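Local coordinates for protein minor fimbrium subunit Mfa5 (Porphyromonas gingivalis ATCC 33277, PDB 6TO1) that serves as an accessory subunit of the minor fimbriae, adhesive surface filaments that mediate biofilm formation and attachment to host cells and other oral bacteria, at residues 107-112 with 579-584; 150-155 with 231-236; 384-389 with 394-399; 483-488 with 628-633. All blocks are in the same frame, centred on the assembly; numbering follows the deposited sequence. Where two conformers were deposited one is given.

Interaction 1 (107-112 with 579-584)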
loop_
_atom_site.group_PDB
_atom_site.type_symbol
_atom_site.label_atom_id
_atom_site.label_comp_id
_atom_site.label_asym_id
_atom_site.label_seq_id
_atom_site.Cartn_x
_atom_site.Cartn_y
_atom_site.Cartn_z
ATOM N N ASN A 107 -8.881 -18.778 -34.740
ATOM C CA ASN A 107 -10.252 -18.969 -34.278
ATOM C C ASN A 107 -10.768 -17.602 -33.875
ATOM O O ASN A 107 -10.294 -17.037 -32.880
ATOM C CB ASN A 107 -10.315 -19.967 -33.126
ATOM C CG ASN A 107 -11.739 -20.209 -32.633
ATOM O OD1 ASN A 107 -12.672 -19.435 -32.911
ATOM N ND2 ASN A 107 -11.913 -21.295 -31.881
ATOM N N PRO A 108 -11.734 -17.042 -34.616
ATOM C CA PRO A 108 -12.199 -15.690 -34.300
ATOM C C PRO A 108 -12.937 -15.604 -32.985
ATOM O O PRO A 108 -13.151 -14.491 -32.496
ATOM C CB PRO A 108 -13.120 -15.350 -35.475
ATOM C CG PRO A 108 -13.636 -16.686 -35.904
ATOM C CD PRO A 108 -12.485 -17.632 -35.743
ATOM N N ASN A 109 -13.373 -16.731 -32.425
ATOM C CA ASN A 109 -14.022 -16.739 -31.105
ATOM C C ASN A 109 -12.897 -16.720 -30.076
ATOM O O ASN A 109 -12.499 -17.739 -29.516
ATOM C CB ASN A 109 -14.926 -17.954 -30.951
ATOM C CG ASN A 109 -16.076 -17.962 -31.966
ATOM O OD1 ASN A 109 -16.986 -17.142 -31.913
ATOM N ND2 ASN A 109 -16.047 -18.931 -32.869
ATOM N N ALA A 110 -12.342 -15.530 -29.862
ATOM C CA ALA A 110 -11.151 -15.378 -29.044
ATOM C C ALA A 110 -11.295 -14.140 -28.171
ATOM O O ALA A 110 -11.798 -13.107 -28.616
ATOM C CB ALA A 110 -9.889 -15.263 -29.899
ATOM N N TRP A 111 -10.824 -14.253 -26.937
ATOM C CA TRP A 111 -10.876 -13.149 -25.986
ATOM C C TRP A 111 -9.570 -13.124 -25.218
ATOM O O TRP A 111 -8.998 -14.168 -24.898
ATOM C CB TRP A 111 -12.046 -13.295 -24.993
ATOM C CG TRP A 111 -13.405 -13.307 -25.629
ATOM C CD1 TRP A 111 -14.271 -12.255 -25.736
ATOM C CD2 TRP A 111 -14.071 -14.437 -26.222
ATOM N NE1 TRP A 111 -15.419 -12.657 -26.374
ATOM C CE2 TRP A 111 -15.315 -13.992 -26.682
ATOM C CE3 TRP A 111 -13.721 -15.773 -26.415
ATOM C CZ2 TRP A 111 -16.213 -14.839 -27.324
ATOM C CZ3 TRP A 111 -14.610 -16.601 -27.049
ATOM C CH2 TRP A 111 -15.836 -16.135 -27.488
ATOM N N ASP A 112 -9.118 -11.918 -24.893
ATOM C CA ASP A 112 -7.959 -11.749 -24.027
ATOM C C ASP A 112 -8.468 -11.441 -22.621
ATOM O O ASP A 112 -9.144 -10.434 -22.409
ATOM C CB ASP A 112 -7.047 -10.641 -24.538
ATOM C CG ASP A 112 -6.227 -11.068 -25.746
ATOM O OD1 ASP A 112 -5.725 -12.206 -25.775
ATOM O OD2 ASP A 112 -6.099 -10.237 -26.660
ATOM N N PRO A 579 -12.120 -19.863 -43.971
ATOM C CA PRO A 579 -12.884 -20.757 -44.844
ATOM C C PRO A 579 -14.213 -21.268 -44.290
ATOM O O PRO A 579 -15.013 -21.807 -45.051
ATOM C CB PRO A 579 -11.921 -21.938 -45.028
ATOM C CG PRO A 579 -11.192 -22.004 -43.723
ATOM C CD PRO A 579 -11.120 -20.594 -43.175
ATOM N N LYS A 580 -14.462 -21.087 -42.990
ATOM C CA LYS A 580 -15.530 -21.823 -42.336
ATOM C C LYS A 580 -16.337 -21.059 -41.300
ATOM O O LYS A 580 -17.318 -21.621 -40.796
ATOM C CB LYS A 580 -14.928 -23.073 -41.664
ATOM C CG LYS A 580 -13.912 -22.741 -40.566
ATOM C CD LYS A 580 -12.961 -23.887 -40.322
ATOM C CE LYS A 580 -12.799 -24.184 -38.850
ATOM N NZ LYS A 580 -11.678 -25.134 -38.628
ATOM N N TRP A 581 -16.019 -19.793 -41.008
ATOM C CA TRP A 581 -16.602 -19.114 -39.847
ATOM C C TRP A 581 -17.848 -18.319 -40.224
ATOM O O TRP A 581 -17.777 -17.278 -40.885
ATOM C CB TRP A 581 -15.549 -18.226 -39.175
ATOM C CG TRP A 581 -14.310 -18.937 -38.814
ATOM C CD1 TRP A 581 -13.115 -18.884 -39.460
ATOM C CD2 TRP A 581 -14.113 -19.802 -37.691
ATOM N NE1 TRP A 581 -12.197 -19.681 -38.830
ATOM C CE2 TRP A 581 -12.792 -20.259 -37.741
ATOM C CE3 TRP A 581 -14.944 -20.256 -36.663
ATOM C CZ2 TRP A 581 -12.264 -21.129 -36.787
ATOM C CZ3 TRP A 581 -14.417 -21.134 -35.723
ATOM C CH2 TRP A 581 -13.103 -21.554 -35.786
ATOM N N ILE A 582 -18.999 -18.803 -39.771
ATOM C CA ILE A 582 -20.293 -18.202 -40.078
ATOM C C ILE A 582 -20.642 -17.224 -38.967
ATOM O O ILE A 582 -20.796 -17.623 -37.806
ATOM C CB ILE A 582 -21.382 -19.278 -40.229
ATOM C CG1 ILE A 582 -20.946 -20.282 -41.299
ATOM C CG2 ILE A 582 -22.708 -18.652 -40.475
ATOM C CD1 ILE A 582 -21.788 -21.547 -41.344
ATOM N N LYS A 583 -20.785 -15.954 -39.329
ATOM C CA LYS A 583 -21.108 -14.922 -38.357
ATOM C C LYS A 583 -22.456 -15.186 -37.706
ATOM O O LYS A 583 -23.462 -15.419 -38.386
ATOM C CB LYS A 583 -21.122 -13.560 -39.041
ATOM C CG LYS A 583 -21.371 -12.379 -38.092
ATOM C CD LYS A 583 -20.740 -11.109 -38.657
ATOM C CE LYS A 583 -20.774 -9.957 -37.643
ATOM N NZ LYS A 583 -19.838 -8.867 -38.043
ATOM N N LEU A 584 -22.480 -15.104 -36.376
ATOM C CA LEU A 584 -23.649 -15.429 -35.584
ATOM C C LEU A 584 -24.368 -14.169 -35.129
ATOM O O LEU A 584 -23.755 -13.107 -34.979
ATOM C CB LEU A 584 -23.250 -16.250 -34.358
ATOM C CG LEU A 584 -22.637 -17.611 -34.622
ATOM C CD1 LEU A 584 -22.189 -18.300 -33.353
ATOM C CD2 LEU A 584 -23.641 -18.495 -35.414
#
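Pro108 lies against one face of the Trp581 indole, and the contact is a clear case of a proline-tryptophan CH-pi interaction joining two parts of a chain far apart in sequence. Pro108 CD stands 3.4 Å from the centroid of the six-membered ring of Trp581 and only 17° from the ring normal, so that its C-H groups are placed to meet the pi face. CG of the same proline lies toward the five-membered ring, 3.6 Å from Trp581 CD2. On the opposite face, toward the rim, lies the aliphatic chain of Lys580 through its CG, which leaves the indole between a proline and a lysine methylene.

Two asparagines meet the far end of the six-membered ring, and they are turned very differently. The amide of Asn107 is nearly parallel to the indole, the planes 21° apart, with OD1 3.6 Å from Trp581 CH2. With CG anti to the backbone N (chi1 -179°), this oxygen comes back over the following residues, where it accepts a 2.8 Å bond from Asn109 N and closes an Asx turn around Pro108. Asn109 instead holds its amide steeply to the ring, and its ND2 comes 4.0 Å from Trp581 CZ3; the polar ends of that amide are engaged by Gly529 N and Tyr530 O.

The turn leads into strand 110-119, which pairs with strands 90-98 and 463-473, while Trp581 lies by strand 582-583, a partner of strand 530-539. Tyr530, at the start of that last strand, touches both Pro108 and Trp581, and the contact thus bridges two separate sheets.

Interaction 2 (150-155 with 231-236); sequences IASGQR and ILMSDG
Met233 reaches from the central sheet of the von Willebrand factor A domain to Gly153 on helix 143-160, and its path illustrates how a flexible thioether can fill the gap between a strand and a covering helix. Its CB leaves the strand toward the helix, and CG lies anti to the carbonyl carbon (chi1 -67°). CG and SD carry the chain onward without themselves touching segment 150-155. A bend at the last torsion, chi3 59°, then turns the methyl group onto the helix surface.

That methyl does the touching. CE of Met233 rests 3.8 Å from Gly153 CA and 3.9 Å from Gly153 N, directly against backbone because this residue has no side chain. Beside it, Ser152 OG comes 4.0 Å from Met233 CE, a van der Waals approach; the hydroxyl itself is hydrogen-bonded to Ser148 O and to Tyr363 OH.

Around it, Met233 also touches Tyr363, the same residue that bonds the serine. Strand 227-234 runs parallel between strands 126-133 and 357-362, whose Met130, Ile132 and Ile361 touch Met233, while helix 143-160 packs across them.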
loop_
_atom_site.group_PDB
_atom_site.type_symbol
_atom_site.label_atom_id
_atom_site.label_comp_id
_atom_site.label_asym_id
_atom_site.label_seq_id
_atom_site.Cartn_x
_atom_site.Cartn_y
_atom_site.Cartn_z
ATOM N N ILE A 150 12.465 31.708 14.675
ATOM C CA ILE A 150 11.214 32.150 14.061
ATOM C C ILE A 150 11.201 31.826 12.572
ATOM O O ILE A 150 10.193 31.347 12.028
ATOM C CB ILE A 150 11.015 33.657 14.319
ATOM C CG1 ILE A 150 10.621 33.898 15.767
ATOM C CG2 ILE A 150 9.996 34.256 13.366
ATOM C CD1 ILE A 150 10.691 35.362 16.189
ATOM N N ALA A 151 12.303 32.109 11.883
ATOM C CA ALA A 151 12.379 31.828 10.457
ATOM C C ALA A 151 12.345 30.326 10.191
ATOM O O ALA A 151 11.607 29.856 9.313
ATOM C CB ALA A 151 13.645 32.447 9.871
ATOM N N SER A 152 13.145 29.551 10.948
ATOM C CA SER A 152 13.230 28.121 10.692
ATOM C C SER A 152 11.967 27.407 11.146
ATOM O O SER A 152 11.552 26.432 10.516
ATOM C CB SER A 152 14.473 27.513 11.379
ATOM O OG SER A 152 14.463 27.700 12.782
ATOM N N GLY A 153 11.338 27.876 12.232
ATOM C CA GLY A 153 10.119 27.237 12.680
ATOM C C GLY A 153 9.014 27.356 11.650
ATOM O O GLY A 153 8.267 26.411 11.410
ATOM N N GLN A 154 8.905 28.514 11.013
ATOM C CA GLN A 154 7.916 28.652 9.949
ATOM C C GLN A 154 8.238 27.737 8.784
ATOM O O GLN A 154 7.343 27.100 8.217
ATOM C CB GLN A 154 7.851 30.099 9.500
ATOM C CG GLN A 154 7.280 30.994 10.555
ATOM C CD GLN A 154 7.272 32.420 10.097
ATOM O OE1 GLN A 154 6.291 32.887 9.519
ATOM N NE2 GLN A 154 8.368 33.126 10.341
ATOM N N ARG A 155 9.513 27.646 8.416
ATOM C CA ARG A 155 9.905 26.756 7.338
ATOM C C ARG A 155 9.548 25.312 7.656
ATOM O O ARG A 155 9.096 24.579 6.769
ATOM C CB ARG A 155 11.394 26.909 7.049
ATOM C CG ARG A 155 11.828 26.073 5.849
ATOM C CD ARG A 155 13.350 26.020 5.692
ATOM N NE ARG A 155 13.756 24.883 4.863
ATOM C CZ ARG A 155 14.097 24.970 3.580
ATOM N NH1 ARG A 155 14.084 26.145 2.963
ATOM N NH2 ARG A 155 14.447 23.879 2.909
ATOM N N ILE A 231 9.724 18.313 18.754
ATOM C CA ILE A 231 10.873 19.055 18.243
ATOM C C ILE A 231 11.167 20.208 19.199
ATOM O O ILE A 231 10.368 21.139 19.309
ATOM C CB ILE A 231 10.620 19.596 16.820
ATOM C CG1 ILE A 231 10.321 18.468 15.844
ATOM C CG2 ILE A 231 11.806 20.472 16.347
ATOM C CD1 ILE A 231 9.624 18.976 14.528
ATOM N N LEU A 232 12.342 20.190 19.829
ATOM C CA LEU A 232 12.747 21.238 20.754
ATOM C C LEU A 232 13.777 22.130 20.089
ATOM O O LEU A 232 14.819 21.657 19.638
ATOM C CB LEU A 232 13.330 20.638 22.042
ATOM C CG LEU A 232 13.900 21.582 23.073
ATOM C CD1 LEU A 232 12.838 22.489 23.677
ATOM C CD2 LEU A 232 14.615 20.735 24.156
ATOM N N MET A 233 13.494 23.423 20.059
ATOM C CA MET A 233 14.340 24.432 19.442
ATOM C C MET A 233 14.815 25.351 20.558
ATOM O O MET A 233 14.027 26.136 21.102
ATOM C CB MET A 233 13.552 25.201 18.375
ATOM C CG MET A 233 13.191 24.317 17.191
ATOM S SD MET A 233 11.698 24.772 16.282
ATOM C CE MET A 233 12.132 26.430 15.772
ATOM N N SER A 234 16.086 25.249 20.922
ATOM C CA SER A 234 16.556 25.937 22.114
ATOM C C SER A 234 18.030 26.263 21.953
ATOM O O SER A 234 18.741 25.603 21.200
ATOM C CB SER A 234 16.317 25.066 23.359
ATOM O OG SER A 234 16.935 25.657 24.493
ATOM N N ASP A 235 18.505 27.272 22.693
ATOM C CA ASP A 235 19.958 27.410 22.685
ATOM C C ASP A 235 20.631 26.460 23.665
ATOM O O ASP A 235 21.863 26.390 23.678
ATOM C CB ASP A 235 20.416 28.849 22.936
ATOM C CG ASP A 235 20.039 29.386 24.294
ATOM O OD1 ASP A 235 19.973 28.616 25.299
ATOM O OD2 ASP A 235 19.814 30.624 24.352
ATOM N N GLY A 236 19.863 25.715 24.461
ATOM C CA GLY A 236 20.381 24.561 25.177
ATOM C C GLY A 236 20.733 24.787 26.633
ATOM O O GLY A 236 21.043 23.807 27.340
#

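Interaction 3 (384-389 with 394-399)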
loop_
_atom_site.group_PDB
_atom_site.type_symbol
_atom_site.label_atom_id
_atom_site.label_comp_id
_atom_site.label_asym_id
_atom_site.label_seq_id
_atom_site.Cartn_x
_atom_site.Cartn_y
_atom_site.Cartn_z
ATOM N N HIS A 384 19.617 12.702 16.430
ATOM C CA HIS A 384 18.415 13.522 16.416
ATOM C C HIS A 384 18.650 14.918 16.992
ATOM O O HIS A 384 17.684 15.658 17.225
ATOM C CB HIS A 384 17.287 12.833 17.188
ATOM C CG HIS A 384 16.642 11.714 16.439
ATOM N ND1 HIS A 384 17.291 10.525 16.168
ATOM C CD2 HIS A 384 15.407 11.598 15.905
ATOM C CE1 HIS A 384 16.475 9.723 15.515
ATOM N NE2 HIS A 384 15.329 10.353 15.334
ATOM N N PHE A 385 19.901 15.285 17.229
ATOM C CA PHE A 385 20.303 16.645 17.531
ATOM C C PHE A 385 21.054 17.216 16.337
ATOM O O PHE A 385 21.845 16.508 15.697
ATOM C CB PHE A 385 21.224 16.690 18.766
ATOM C CG PHE A 385 21.980 17.956 18.898
ATOM C CD1 PHE A 385 21.389 19.080 19.444
ATOM C CD2 PHE A 385 23.302 18.047 18.469
ATOM C CE1 PHE A 385 22.089 20.258 19.578
ATOM C CE2 PHE A 385 23.999 19.240 18.585
ATOM C CZ PHE A 385 23.394 20.336 19.156
ATOM N N PHE A 386 20.840 18.492 16.046
ATOM C CA PHE A 386 21.742 19.204 15.151
ATOM C C PHE A 386 21.796 20.679 15.517
ATOM O O PHE A 386 20.882 21.220 16.140
ATOM C CB PHE A 386 21.360 18.987 13.669
ATOM C CG PHE A 386 19.979 19.458 13.278
ATOM C CD1 PHE A 386 19.769 20.777 12.915
ATOM C CD2 PHE A 386 18.913 18.572 13.218
ATOM C CE1 PHE A 386 18.515 21.216 12.528
ATOM C CE2 PHE A 386 17.645 19.010 12.838
ATOM C CZ PHE A 386 17.465 20.327 12.476
ATOM N N THR A 387 22.915 21.307 15.178
ATOM C CA THR A 387 23.056 22.738 15.383
ATOM C C THR A 387 22.319 23.475 14.273
ATOM O O THR A 387 22.214 22.991 13.147
ATOM C CB THR A 387 24.525 23.163 15.389
ATOM O OG1 THR A 387 25.125 22.733 14.164
ATOM C CG2 THR A 387 25.263 22.528 16.562
ATOM N N ALA A 388 21.825 24.665 14.598
ATOM C CA ALA A 388 20.987 25.424 13.681
ATOM C C ALA A 388 21.831 26.206 12.669
ATOM O O ALA A 388 21.729 27.426 12.539
ATOM C CB ALA A 388 20.087 26.356 14.475
ATOM N N THR A 389 22.666 25.472 11.938
ATOM C CA THR A 389 23.370 26.090 10.823
ATOM C C THR A 389 22.425 26.232 9.637
ATOM O O THR A 389 21.492 25.438 9.484
ATOM C CB THR A 389 24.572 25.263 10.385
ATOM O OG1 THR A 389 24.114 24.054 9.765
ATOM C CG2 THR A 389 25.466 24.934 11.556
ATOM N N ALA A 394 18.002 23.974 6.547
ATOM C CA ALA A 394 17.358 23.830 5.248
ATOM C C ALA A 394 16.994 22.380 4.962
ATOM O O ALA A 394 15.983 22.113 4.301
ATOM C CB ALA A 394 18.273 24.381 4.153
ATOM N N ALA A 395 17.791 21.437 5.447
ATOM C CA ALA A 395 17.590 20.033 5.146
ATOM C C ALA A 395 16.609 19.331 6.079
ATOM O O ALA A 395 16.198 18.208 5.781
ATOM C CB ALA A 395 18.934 19.297 5.195
ATOM N N ALA A 396 16.196 19.958 7.172
ATOM C CA ALA A 396 15.524 19.209 8.224
ATOM C C ALA A 396 14.045 18.959 7.934
ATOM O O ALA A 396 13.342 19.801 7.373
ATOM C CB ALA A 396 15.645 19.962 9.555
ATOM N N PHE A 397 13.568 17.790 8.386
ATOM C CA PHE A 397 12.133 17.437 8.416
ATOM C C PHE A 397 11.537 17.358 7.011
ATOM O O PHE A 397 10.408 17.797 6.774
ATOM C CB PHE A 397 11.328 18.399 9.306
ATOM C CG PHE A 397 11.894 18.502 10.697
ATOM C CD1 PHE A 397 11.921 17.385 11.510
ATOM C CD2 PHE A 397 12.460 19.669 11.148
ATOM C CE1 PHE A 397 12.487 17.438 12.748
ATOM C CE2 PHE A 397 13.034 19.727 12.404
ATOM C CZ PHE A 397 13.054 18.612 13.189
ATOM N N ASP A 398 12.286 16.756 6.089
ATOM C CA ASP A 398 11.857 16.723 4.692
ATOM C C ASP A 398 10.648 15.814 4.491
ATOM O O ASP A 398 9.735 16.148 3.726
ATOM C CB ASP A 398 13.010 16.258 3.799
ATOM C CG ASP A 398 13.846 17.403 3.264
ATOM O OD1 ASP A 398 13.422 18.575 3.389
ATOM O OD2 ASP A 398 14.939 17.126 2.715
ATOM N N ASN A 399 10.633 14.648 5.139
ATOM C CA ASN A 399 9.527 13.695 4.989
ATOM C C ASN A 399 9.136 13.194 6.373
ATOM O O ASN A 399 9.490 12.083 6.773
ATOM C CB ASN A 399 9.909 12.547 4.071
ATOM C CG ASN A 399 10.112 12.995 2.651
ATOM O OD1 ASN A 399 11.242 13.231 2.224
ATOM N ND2 ASN A 399 9.018 13.135 1.907
#
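Phe386 CZ lies 3.5 Å from the methyl CB of Ala396, an apolar contact at the end of the ring that carries this interaction; CE2 of Phe386 is 4.0 Å from CB of Ala396. The methyl meets the ring obliquely. A looser approach follows, with Phe386 CZ 4.5 Å from Phe397 CE2; the latter atom sits at the edge of the Phe386 ring, near its plane. Phe386 CG takes the position between the backbone N and the carbonyl carbon (chi1 61°), a placement that carries the ring across to the chain emerging from the helix.

The two segments are close in sequence and lie at one border of the domain. Strand 385-387 is an edge strand of the mixed, mostly parallel sheet of the von Willebrand factor A fold, pairing with strand 357-362; after a turn, the short helix 390-395 folds the chain back, bringing Ala396 and Phe397 beside the ring of Phe386.

Hydrogen bonding serves the turn and not the interface. Ala388 centres an inverse gamma turn, marked by a weak 2.8 Å bond from Thr389 N to Thr387 O. Thr389 is the N-cap of the helix, its OG1 accepting from Asn392 N, and the side-chain ND2 of Asn392 reaches Thr387 O. At the other end of the helix, Lys159 NZ bonds to Ala394 O and Ala396 O and makes a salt bridge to Asp398.

Aromatic contacts extend from Phe397 into the rest of the domain: its ring packs edge-to-face with those of Phe156 and His359.

Interaction 4 (483-488 with 628-633); sequences IPVNTT and ISWKKP
Ile483 O receives the shortest polar bond of this contact, 2.6 Å from a water that also accepts from Lys631 NZ at 3.2 Å, an example of two irregular loops joined through solvent.

Val485 provides the apolar touch. Its CG1 lies at the edge of the Trp630 indole, near the ring plane and 3.7 Å from CH2, and also meets Lys631 CE at 3.6 Å. Lys631 CG lies over the centre of one face of the Trp630 indole, and the lysine chain, bent at chi3 (94°) and again at chi4, brings its ammonium toward the other loop. Lys631 was modelled in two conformers, so both the water bridge and its contact with Val485 may be only partly populated.

Within each loop a side-chain oxygen gathers backbone donors. Thr488 N bonds to Asn486 OD1 at 2.8 Å, nearly along the C=O axis, making an Asx turn, and Thr488 OG1 donates to the same oxygen at 3.0 Å from a position tilted 30° from the carbonyl plane. Ser629 OG accepts from Lys632 N at 3.0 Å, an ST motif. The indole nitrogen of Trp630 is bonded to Glu589, and its ring meets Phe498 edge-to-face.

The loop 483-488 lies between helix 475-480 and strand 498-499, and segment 628-633 joins strand 624-628 to strand 634-643. Lys632 reaches over to that helix, with a salt bridge to Asp482 just past its end and a hydrogen bond to Gln479 O, and Pro633 packs on Leu475 and Ile478.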
loop_
_atom_site.group_PDB
_atom_site.type_symbol
_atom_site.label_atom_id
_atom_site.label_comp_id
_atom_site.label_asym_id
_atom_site.label_seq_id
_atom_site.Cartn_x
_atom_site.Cartn_y
_atom_site.Cartn_z
ATOM N N ILE A 483 -24.150 -26.161 -21.463
ATOM C CA ILE A 483 -23.479 -25.303 -20.473
ATOM C C ILE A 483 -24.443 -24.244 -19.957
ATOM O O ILE A 483 -25.123 -23.569 -20.754
ATOM C CB ILE A 483 -22.236 -24.644 -21.089
ATOM C CG1 ILE A 483 -21.182 -25.704 -21.379
ATOM C CG2 ILE A 483 -21.716 -23.533 -20.151
ATOM C CD1 ILE A 483 -20.086 -25.189 -22.297
ATOM N N PRO A 484 -24.486 -23.982 -18.652
ATOM C CA PRO A 484 -25.335 -22.894 -18.157
ATOM C C PRO A 484 -24.774 -21.520 -18.496
ATOM O O PRO A 484 -23.568 -21.325 -18.633
ATOM C CB PRO A 484 -25.346 -23.114 -16.639
ATOM C CG PRO A 484 -23.999 -23.718 -16.358
ATOM C CD PRO A 484 -23.694 -24.609 -17.574
ATOM N N VAL A 485 -25.663 -20.562 -18.615
ATOM C CA VAL A 485 -25.253 -19.183 -18.828
ATOM C C VAL A 485 -25.135 -18.489 -17.476
ATOM O O VAL A 485 -25.666 -18.954 -16.468
ATOM C CB VAL A 485 -26.229 -18.422 -19.741
ATOM C CG1 VAL A 485 -26.209 -19.019 -21.148
ATOM C CG2 VAL A 485 -27.626 -18.430 -19.176
ATOM N N ASN A 486 -24.450 -17.358 -17.462
ATOM C CA ASN A 486 -24.308 -16.537 -16.259
ATOM C C ASN A 486 -25.270 -15.363 -16.364
ATOM O O ASN A 486 -25.057 -14.434 -17.150
ATOM C CB ASN A 486 -22.874 -16.050 -16.082
ATOM C CG ASN A 486 -22.695 -15.218 -14.814
ATOM O OD1 ASN A 486 -23.606 -14.488 -14.401
ATOM N ND2 ASN A 486 -21.506 -15.307 -14.202
ATOM N N THR A 487 -26.314 -15.393 -15.549
ATOM C CA THR A 487 -27.342 -14.365 -15.552
ATOM C C THR A 487 -27.170 -13.341 -14.441
ATOM O O THR A 487 -28.016 -12.455 -14.299
ATOM C CB THR A 487 -28.720 -15.024 -15.410
ATOM O OG1 THR A 487 -28.785 -15.719 -14.157
ATOM C CG2 THR A 487 -28.938 -16.034 -16.526
ATOM N N THR A 488 -26.106 -13.435 -13.659
ATOM C CA THR A 488 -25.884 -12.531 -12.532
ATOM C C THR A 488 -24.809 -11.486 -12.768
ATOM O O THR A 488 -24.974 -10.324 -12.382
ATOM C CB THR A 488 -25.520 -13.351 -11.291
ATOM O OG1 THR A 488 -24.310 -14.079 -11.515
ATOM C CG2 THR A 488 -26.626 -14.312 -10.981
ATOM N N ILE A 628 -27.570 -22.945 -36.449
ATOM C CA ILE A 628 -26.520 -22.677 -35.470
ATOM C C ILE A 628 -26.868 -21.421 -34.679
ATOM O O ILE A 628 -27.672 -20.583 -35.101
ATOM C CB ILE A 628 -25.131 -22.507 -36.131
ATOM C CG1 ILE A 628 -25.175 -21.433 -37.226
ATOM C CG2 ILE A 628 -24.644 -23.832 -36.684
ATOM C CD1 ILE A 628 -23.845 -21.212 -37.915
ATOM N N SER A 629 -26.242 -21.302 -33.503
ATOM C CA SER A 629 -26.413 -20.126 -32.654
ATOM C C SER A 629 -25.155 -19.964 -31.808
ATOM O O SER A 629 -24.278 -20.828 -31.801
ATOM C CB SER A 629 -27.614 -20.255 -31.725
ATOM O OG SER A 629 -27.333 -21.234 -30.711
ATOM N N TRP A 630 -25.102 -18.883 -31.028
ATOM C CA TRP A 630 -23.970 -18.705 -30.123
ATOM C C TRP A 630 -23.922 -19.764 -29.033
ATOM O O TRP A 630 -22.832 -20.053 -28.521
ATOM C CB TRP A 630 -23.990 -17.306 -29.519
ATOM C CG TRP A 630 -25.032 -16.997 -28.523
ATOM C CD1 TRP A 630 -26.210 -16.353 -28.742
ATOM C CD2 TRP A 630 -24.954 -17.227 -27.114
ATOM N NE1 TRP A 630 -26.891 -16.189 -27.561
ATOM C CE2 TRP A 630 -26.142 -16.729 -26.547
ATOM C CE3 TRP A 630 -24.000 -17.834 -26.280
ATOM C CZ2 TRP A 630 -26.406 -16.803 -25.180
ATOM C CZ3 TRP A 630 -24.264 -17.906 -24.913
ATOM C CH2 TRP A 630 -25.459 -17.392 -24.382
ATOM N N LYS A 631 -25.051 -20.381 -28.696
ATOM C CA LYS A 631 -25.045 -21.464 -27.723
ATOM C C LYS A 631 -24.834 -22.834 -28.351
ATOM O O LYS A 631 -24.404 -23.764 -27.662
ATOM C CB LYS A 631 -26.357 -21.478 -26.934
ATOM C CG LYS A 631 -26.661 -20.178 -26.208
ATOM C CD LYS A 631 -27.985 -20.266 -25.449
ATOM C CE LYS A 631 -27.782 -20.671 -23.993
ATOM N NZ LYS A 631 -27.130 -21.990 -23.851
ATOM N N LYS A 632 -25.142 -22.993 -29.634
ATOM C CA LYS A 632 -24.997 -24.273 -30.325
ATOM C C LYS A 632 -24.357 -23.952 -31.668
ATOM O O LYS A 632 -25.040 -23.830 -32.690
ATOM C CB LYS A 632 -26.355 -24.965 -30.478
ATOM C CG LYS A 632 -26.960 -25.413 -29.148
ATOM C CD LYS A 632 -26.071 -26.433 -28.429
ATOM C CE LYS A 632 -26.674 -26.833 -27.061
ATOM N NZ LYS A 632 -25.701 -27.685 -26.310
ATOM N N PRO A 633 -23.035 -23.777 -31.693
ATOM C CA PRO A 633 -22.394 -23.108 -32.834
ATOM C C PRO A 633 -21.803 -24.027 -33.885
ATOM O O PRO A 633 -21.148 -23.512 -34.794
ATOM C CB PRO A 633 -21.271 -22.332 -32.133
ATOM C CG PRO A 633 -20.796 -23.340 -31.105
ATOM C CD PRO A 633 -22.112 -23.896 -30.540
HETATM O O HOH W 1 -27.632 -22.747 -20.821
#

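The four contacts fall into two groups at opposite sides of the centre of this elongated chain. Interactions 2 and 3, with centres about 10 Å apart, share the mixed sheet of the von Willebrand factor A domain and touch through Ile231 and Phe397. Interactions 1 and 4, about 15 Å apart, meet where Leu584 packs on Ile628 and Trp630; their segments alternate along the chain. Interactions 2 and 3 follow one another within the span that interaction 1 closes. About 67 to 73 Å separates the groups' centres. The von Willebrand factor A domain lies in sequence between strands 110-119 and 463-473, which pair with each other, consistent with its being an insertion.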